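Local atomic coordinates of ZmpA Glycopeptidase (Clostridium perfringens, PDB entry 6XSX), a protein that probably cleaves glycosylated protein substrates as a metal-dependent glycopeptidase, the part described here being its catalytic M60 peptidase module. Residues K222-D227 with E372-D377; T260-A265 with W277-E282. One frame throughout, in Å; residues are numbered along the deposited sequence.

Contact 1 of 2, residues K222-D227 with E372-D377; sequences KYWGFD and EFRSRD
Arg374 supplies the whole side-chain reach from 372-377, meeting Trp224, Gly225 and Phe226 just where helix 206-224 ends. The polar evidence is a forked, end-on grip: NH1 and NH2 of Arg374 both donate to the backbone O of Trp224, each at 3.0 Å, with N-H...O angles near 145°. The oxygen lies close to the guanidinium plane, while both donors reach it from the same face of the carbonyl. This carbonyl precedes Gly225, which leaves helical phi/psi with positive phi in a Schellman motif.

Stacking forms the second component. The guanidinium lies flat on one face of the Phe226 ring, its plane inclined by 16°, and Arg374 CZ stands 4.0 Å from the ring centroid, a cation-pi arrangement. A bend at chi3 (-57°) turns the arginine chain so that edge and face are used together. NE of Arg374 comes within 3.6 Å of Phe226 CE1.

Asn233 takes a further hydrogen bond from Arg374 NH1, and Gln371 NE2 bonds to the O of Gly225. The contact thereby joins the C-terminal ends of helices 206-224 and 365-375, with helix 301-309 against Trp224.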
loop_
_atom_site.group_PDB
_atom_site.type_symbol
_atom_site.label_atom_id
_atom_site.label_comp_id
_atom_site.label_asym_id
_atom_site.label_seq_id
_atom_site.Cartn_x
_atom_site.Cartn_y
_atom_site.Cartn_z
ATOM N N LYS A 222 -5.424 9.560 -2.279
ATOM C CA LYS A 222 -6.707 9.603 -2.968
ATOM C C LYS A 222 -7.519 8.332 -2.680
ATOM O O LYS A 222 -8.672 8.409 -2.258
ATOM C CB LYS A 222 -6.496 9.816 -4.469
ATOM C CG LYS A 222 -7.779 9.854 -5.290
ATOM C CD LYS A 222 -7.489 10.018 -6.767
ATOM C CE LYS A 222 -8.640 9.588 -7.651
ATOM N NZ LYS A 222 -8.262 9.670 -9.084
ATOM N N TYR A 223 -6.914 7.158 -2.887
ATOM C CA TYR A 223 -7.600 5.893 -2.650
ATOM C C TYR A 223 -8.113 5.782 -1.213
ATOM O O TYR A 223 -9.145 5.151 -0.985
ATOM C CB TYR A 223 -6.687 4.717 -3.010
ATOM C CG TYR A 223 -7.274 3.325 -2.948
ATOM C CD1 TYR A 223 -8.395 2.958 -3.687
ATOM C CD2 TYR A 223 -6.647 2.339 -2.199
ATOM C CE1 TYR A 223 -8.885 1.658 -3.652
ATOM C CE2 TYR A 223 -7.128 1.042 -2.142
ATOM C CZ TYR A 223 -8.253 0.700 -2.871
ATOM O OH TYR A 223 -8.700 -0.588 -2.819
ATOM N N TRP A 224 -7.388 6.378 -0.252
ATOM C CA TRP A 224 -7.709 6.254 1.163
ATOM C C TRP A 224 -8.716 7.323 1.601
ATOM O O TRP A 224 -9.162 7.315 2.750
ATOM C CB TRP A 224 -6.420 6.320 1.995
ATOM C CG TRP A 224 -6.265 5.175 2.945
ATOM C CD1 TRP A 224 -6.285 5.230 4.307
ATOM C CD2 TRP A 224 -6.077 3.789 2.599
ATOM N NE1 TRP A 224 -6.114 3.978 4.830
ATOM C CE2 TRP A 224 -5.992 3.072 3.810
ATOM C CE3 TRP A 224 -5.973 3.089 1.391
ATOM C CZ2 TRP A 224 -5.802 1.689 3.849
ATOM C CZ3 TRP A 224 -5.776 1.724 1.428
ATOM C CH2 TRP A 224 -5.692 1.034 2.641
ATOM N N GLY A 225 -9.047 8.254 0.694
ATOM C CA GLY A 225 -10.076 9.255 0.942
ATOM C C GLY A 225 -9.586 10.516 1.657
ATOM O O GLY A 225 -10.390 11.232 2.260
ATOM N N PHE A 226 -8.277 10.804 1.575
ATOM C CA PHE A 226 -7.745 12.071 2.069
ATOM C C PHE A 226 -7.998 13.147 1.018
ATOM O O PHE A 226 -7.148 13.412 0.176
ATOM C CB PHE A 226 -6.266 11.950 2.450
ATOM C CG PHE A 226 -6.014 11.067 3.645
ATOM C CD1 PHE A 226 -6.209 11.544 4.933
ATOM C CD2 PHE A 226 -5.590 9.757 3.480
ATOM C CE1 PHE A 226 -5.990 10.727 6.033
ATOM C CE2 PHE A 226 -5.371 8.941 4.579
ATOM C CZ PHE A 226 -5.577 9.424 5.853
ATOM N N ASP A 227 -9.195 13.742 1.054
ATOM C CA ASP A 227 -9.641 14.594 -0.037
ATOM C C ASP A 227 -9.759 16.046 0.433
ATOM O O ASP A 227 -10.260 16.893 -0.301
ATOM C CB ASP A 227 -10.940 14.051 -0.644
ATOM C CG ASP A 227 -12.073 13.984 0.365
ATOM O OD1 ASP A 227 -11.822 14.226 1.559
ATOM O OD2 ASP A 227 -13.201 13.693 -0.051
ATOM N N GLU A 372 -15.522 6.700 6.475
ATOM C CA GLU A 372 -16.465 6.387 7.542
ATOM C C GLU A 372 -15.738 5.920 8.799
ATOM O O GLU A 372 -16.096 6.331 9.905
ATOM C CB GLU A 372 -17.491 5.335 7.127
ATOM C CG GLU A 372 -18.502 5.862 6.125
ATOM C CD GLU A 372 -19.432 6.930 6.674
ATOM O OE1 GLU A 372 -19.991 6.723 7.761
ATOM O OE2 GLU A 372 -19.578 7.969 6.017
ATOM N N PHE A 373 -14.743 5.039 8.623
ATOM C CA PHE A 373 -14.037 4.455 9.756
ATOM C C PHE A 373 -13.108 5.476 10.412
ATOM O O PHE A 373 -12.798 5.368 11.599
ATOM C CB PHE A 373 -13.330 3.154 9.354
ATOM C CG PHE A 373 -14.225 1.947 9.478
ATOM C CD1 PHE A 373 -14.919 1.462 8.381
ATOM C CD2 PHE A 373 -14.418 1.336 10.709
ATOM C CE1 PHE A 373 -15.774 0.377 8.505
ATOM C CE2 PHE A 373 -15.273 0.251 10.835
ATOM C CZ PHE A 373 -15.943 -0.229 9.730
ATOM N N ARG A 374 -12.674 6.474 9.636
ATOM C CA ARG A 374 -11.779 7.486 10.169
ATOM C C ARG A 374 -12.519 8.463 11.074
ATOM O O ARG A 374 -11.911 9.020 11.985
ATOM C CB ARG A 374 -11.075 8.269 9.060
ATOM C CG ARG A 374 -9.645 7.817 8.822
ATOM C CD ARG A 374 -8.762 8.909 8.252
ATOM N NE ARG A 374 -9.234 9.487 7.001
ATOM C CZ ARG A 374 -9.344 8.837 5.848
ATOM N NH1 ARG A 374 -9.767 9.474 4.768
ATOM N NH2 ARG A 374 -9.041 7.555 5.778
ATOM N N SER A 375 -13.808 8.699 10.809
ATOM C CA SER A 375 -14.445 9.852 11.429
ATOM C C SER A 375 -15.673 9.482 12.266
ATOM O O SER A 375 -16.344 10.371 12.793
ATOM C CB SER A 375 -14.760 10.909 10.396
ATOM O OG SER A 375 -15.753 10.444 9.497
ATOM N N ARG A 376 -15.966 8.181 12.390
ATOM C CA ARG A 376 -17.172 7.750 13.076
ATOM C C ARG A 376 -16.846 6.704 14.139
ATOM O O ARG A 376 -15.897 5.934 14.001
ATOM C CB ARG A 376 -18.240 7.256 12.094
ATOM C CG ARG A 376 -18.770 8.333 11.159
ATOM C CD ARG A 376 -20.275 8.286 10.963
ATOM N NE ARG A 376 -20.750 9.427 10.185
ATOM C CZ ARG A 376 -21.174 10.588 10.687
ATOM N NH1 ARG A 376 -21.192 10.792 11.993
ATOM N NH2 ARG A 376 -21.580 11.545 9.875
ATOM N N ASP A 377 -17.672 6.718 15.193
ATOM C CA ASP A 377 -17.667 5.785 16.307
ATOM C C ASP A 377 -18.344 4.486 15.864
ATOM O O ASP A 377 -19.471 4.190 16.268
ATOM C CB ASP A 377 -18.388 6.409 17.509
ATOM C CG ASP A 377 -18.337 5.571 18.773
ATOM O OD1 ASP A 377 -17.293 4.942 19.013
ATOM O OD2 ASP A 377 -19.348 5.548 19.504
#

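Contact 2 of 2, residues T260-A265 with W277-E282; sequences TGFNKA and WGFMHE
Thr260 and Phe279 have the most surface buried here, followed by Glu282, and these three residues define how strand 259-262 lies against helix 277-286. The short segment axes approach to 8.6 Å and run at 150°, close to antiparallel.

Thr260 points toward the helix and meets the base of Glu282 with both branches: OG1 is 3.5 Å from Glu282 CB, and CG2 of Thr260 is 3.9 Å from that same atom. A water spans the gap, 2.6 Å from Thr260 OG1, and donates to the backbone O of Phe279 at 2.7 Å. Tyr240 OH is a further hydrogen-bond partner of the threonine hydroxyl.

Phe279 leaves the helix with CG beside its backbone N (chi1 -83°), which carries the ring out to the strand. Its CE1 touches CD2 of Phe262 at 3.8 Å. The two rings meet obliquely, with centroids 5.9 Å apart and planes at 45°.

Glu282 offers its CB to Thr260, but its chain bends at chi2 and its carboxylate leads away from the strand. With His281 and His285 it fits an HExxH pattern, consistent with the zinc-binding helix of a metallopeptidase, although no metal is bound to the histidines here. The contact at Glu282 is thus made by CB, against the side chain of Thr260, and not by the carboxylate.

Strand 259-262 lies between strands 240-244 and 254-256 in the mixed sheet, while helix 301-309 packs against Trp277 and Met280 of the helix.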
loop_
_atom_site.group_PDB
_atom_site.type_symbol
_atom_site.label_atom_id
_atom_site.label_comp_id
_atom_site.label_asym_id
_atom_site.label_seq_id
_atom_site.Cartn_x
_atom_site.Cartn_y
_atom_site.Cartn_z
ATOM N N THR A 260 8.744 1.712 5.082
ATOM C CA THR A 260 8.847 0.420 4.418
ATOM C C THR A 260 10.306 -0.043 4.432
ATOM O O THR A 260 11.209 0.688 4.027
ATOM C CB THR A 260 8.343 0.478 2.968
ATOM O OG1 THR A 260 6.921 0.614 2.984
ATOM C CG2 THR A 260 8.749 -0.737 2.157
ATOM N N GLY A 261 10.532 -1.260 4.926
ATOM C CA GLY A 261 11.848 -1.873 4.859
ATOM C C GLY A 261 11.888 -2.861 3.698
ATOM O O GLY A 261 10.889 -3.522 3.441
ATOM N N PHE A 262 13.015 -2.903 2.978
ATOM C CA PHE A 262 13.228 -3.856 1.899
ATOM C C PHE A 262 14.656 -4.380 2.026
ATOM O O PHE A 262 15.525 -3.688 2.552
ATOM C CB PHE A 262 12.982 -3.208 0.531
ATOM C CG PHE A 262 13.742 -1.922 0.311
ATOM C CD1 PHE A 262 15.107 -1.932 0.027
ATOM C CD2 PHE A 262 13.104 -0.693 0.427
ATOM C CE1 PHE A 262 15.806 -0.743 -0.134
ATOM C CE2 PHE A 262 13.799 0.496 0.236
ATOM C CZ PHE A 262 15.153 0.472 -0.027
ATOM N N ASN A 263 14.893 -5.597 1.531
ATOM C CA ASN A 263 16.193 -6.235 1.651
ATOM C C ASN A 263 17.082 -5.789 0.488
ATOM O O ASN A 263 16.616 -5.109 -0.430
ATOM C CB ASN A 263 16.047 -7.760 1.735
ATOM C CG ASN A 263 17.115 -8.437 2.576
ATOM O OD1 ASN A 263 18.173 -7.867 2.866
ATOM N ND2 ASN A 263 16.838 -9.668 2.983
ATOM N N LYS A 264 18.351 -6.232 0.527
ATOM C CA LYS A 264 19.415 -5.814 -0.377
ATOM C C LYS A 264 19.002 -5.970 -1.838
ATOM O O LYS A 264 19.253 -5.083 -2.655
ATOM C CB LYS A 264 20.687 -6.635 -0.116
ATOM C CG LYS A 264 21.946 -6.124 -0.806
ATOM C CD LYS A 264 23.091 -7.130 -0.861
ATOM C CE LYS A 264 23.977 -7.103 0.362
ATOM N NZ LYS A 264 24.850 -8.303 0.438
ATOM N N ALA A 265 18.398 -7.120 -2.166
ATOM C CA ALA A 265 18.136 -7.458 -3.557
ATOM C C ALA A 265 17.022 -6.580 -4.120
ATOM O O ALA A 265 16.820 -6.547 -5.329
ATOM C CB ALA A 265 17.805 -8.929 -3.699
ATOM N N TRP A 277 3.082 -6.212 -5.299
ATOM C CA TRP A 277 2.471 -6.624 -4.040
ATOM C C TRP A 277 3.388 -6.361 -2.840
ATOM O O TRP A 277 2.955 -5.781 -1.842
ATOM C CB TRP A 277 2.012 -8.088 -4.093
ATOM C CG TRP A 277 1.315 -8.489 -2.829
ATOM C CD1 TRP A 277 1.906 -8.925 -1.679
ATOM C CD2 TRP A 277 -0.094 -8.402 -2.545
ATOM N NE1 TRP A 277 0.965 -9.130 -0.708
ATOM C CE2 TRP A 277 -0.273 -8.823 -1.209
ATOM C CE3 TRP A 277 -1.222 -8.027 -3.289
ATOM C CZ2 TRP A 277 -1.531 -8.887 -0.602
ATOM C CZ3 TRP A 277 -2.461 -8.095 -2.691
ATOM C CH2 TRP A 277 -2.612 -8.521 -1.369
ATOM N N GLY A 278 4.635 -6.846 -2.912
ATOM C CA GLY A 278 5.604 -6.698 -1.834
ATOM C C GLY A 278 5.678 -5.275 -1.272
ATOM O O GLY A 278 5.493 -5.080 -0.075
ATOM N N PHE A 279 5.918 -4.280 -2.139
ATOM C CA PHE A 279 6.093 -2.905 -1.685
ATOM C C PHE A 279 4.789 -2.319 -1.156
ATOM O O PHE A 279 4.781 -1.690 -0.098
ATOM C CB PHE A 279 6.689 -2.019 -2.781
ATOM C CG PHE A 279 8.193 -2.103 -2.868
ATOM C CD1 PHE A 279 8.994 -1.277 -2.090
ATOM C CD2 PHE A 279 8.803 -3.041 -3.689
ATOM C CE1 PHE A 279 10.379 -1.364 -2.154
ATOM C CE2 PHE A 279 10.186 -3.127 -3.754
ATOM C CZ PHE A 279 10.971 -2.293 -2.982
ATOM N N MET A 280 3.692 -2.515 -1.898
ATOM C CA MET A 280 2.453 -1.818 -1.597
ATOM C C MET A 280 1.751 -2.442 -0.392
ATOM O O MET A 280 1.038 -1.756 0.336
ATOM C CB MET A 280 1.539 -1.759 -2.824
ATOM C CG MET A 280 2.169 -0.974 -3.964
ATOM S SD MET A 280 2.759 0.664 -3.413
ATOM C CE MET A 280 1.198 1.472 -3.089
ATOM N N HIS A 281 2.010 -3.729 -0.142
ATOM C CA HIS A 281 1.492 -4.373 1.055
ATOM C C HIS A 281 2.047 -3.682 2.298
ATOM O O HIS A 281 1.315 -3.462 3.255
ATOM C CB HIS A 281 1.780 -5.882 1.023
ATOM C CG HIS A 281 1.520 -6.594 2.309
ATOM N ND1 HIS A 281 0.290 -7.159 2.610
ATOM C CD2 HIS A 281 2.324 -6.843 3.368
ATOM C CE1 HIS A 281 0.346 -7.722 3.801
ATOM N NE2 HIS A 281 1.591 -7.544 4.291
ATOM N N GLU A 282 3.336 -3.318 2.262
ATOM C CA GLU A 282 3.964 -2.623 3.378
ATOM C C GLU A 282 3.404 -1.214 3.531
ATOM O O GLU A 282 3.187 -0.764 4.648
ATOM C CB GLU A 282 5.486 -2.563 3.235
ATOM C CG GLU A 282 6.138 -3.936 3.183
ATOM C CD GLU A 282 5.608 -4.948 4.186
ATOM O OE1 GLU A 282 5.365 -4.559 5.339
ATOM O OE2 GLU A 282 5.423 -6.127 3.803
HETATM O O HOH W 1 6.070 0.631 0.486
#

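In the fold
From the N terminus, the chain first builds most of the mixed sheet, then runs along helix 206-224 into the first half of contact 1 and returns to that sheet through strands 240-244, 254-256 and 259-262. Contact 2 closes a short loop, with 11 residues between its segments, by folding helix 277-286 back against strand 259-262. The chain continues through several helices to helix 365-375, where contact 1 closes a loop of 144 intervening residues. Contact 2 is therefore nested inside contact 1, without crossing. Their centres lie 25 Å apart and their nearest atoms about 8 Å: one joins two helix ends, the other ties the sheet to the HExxH-bearing helix.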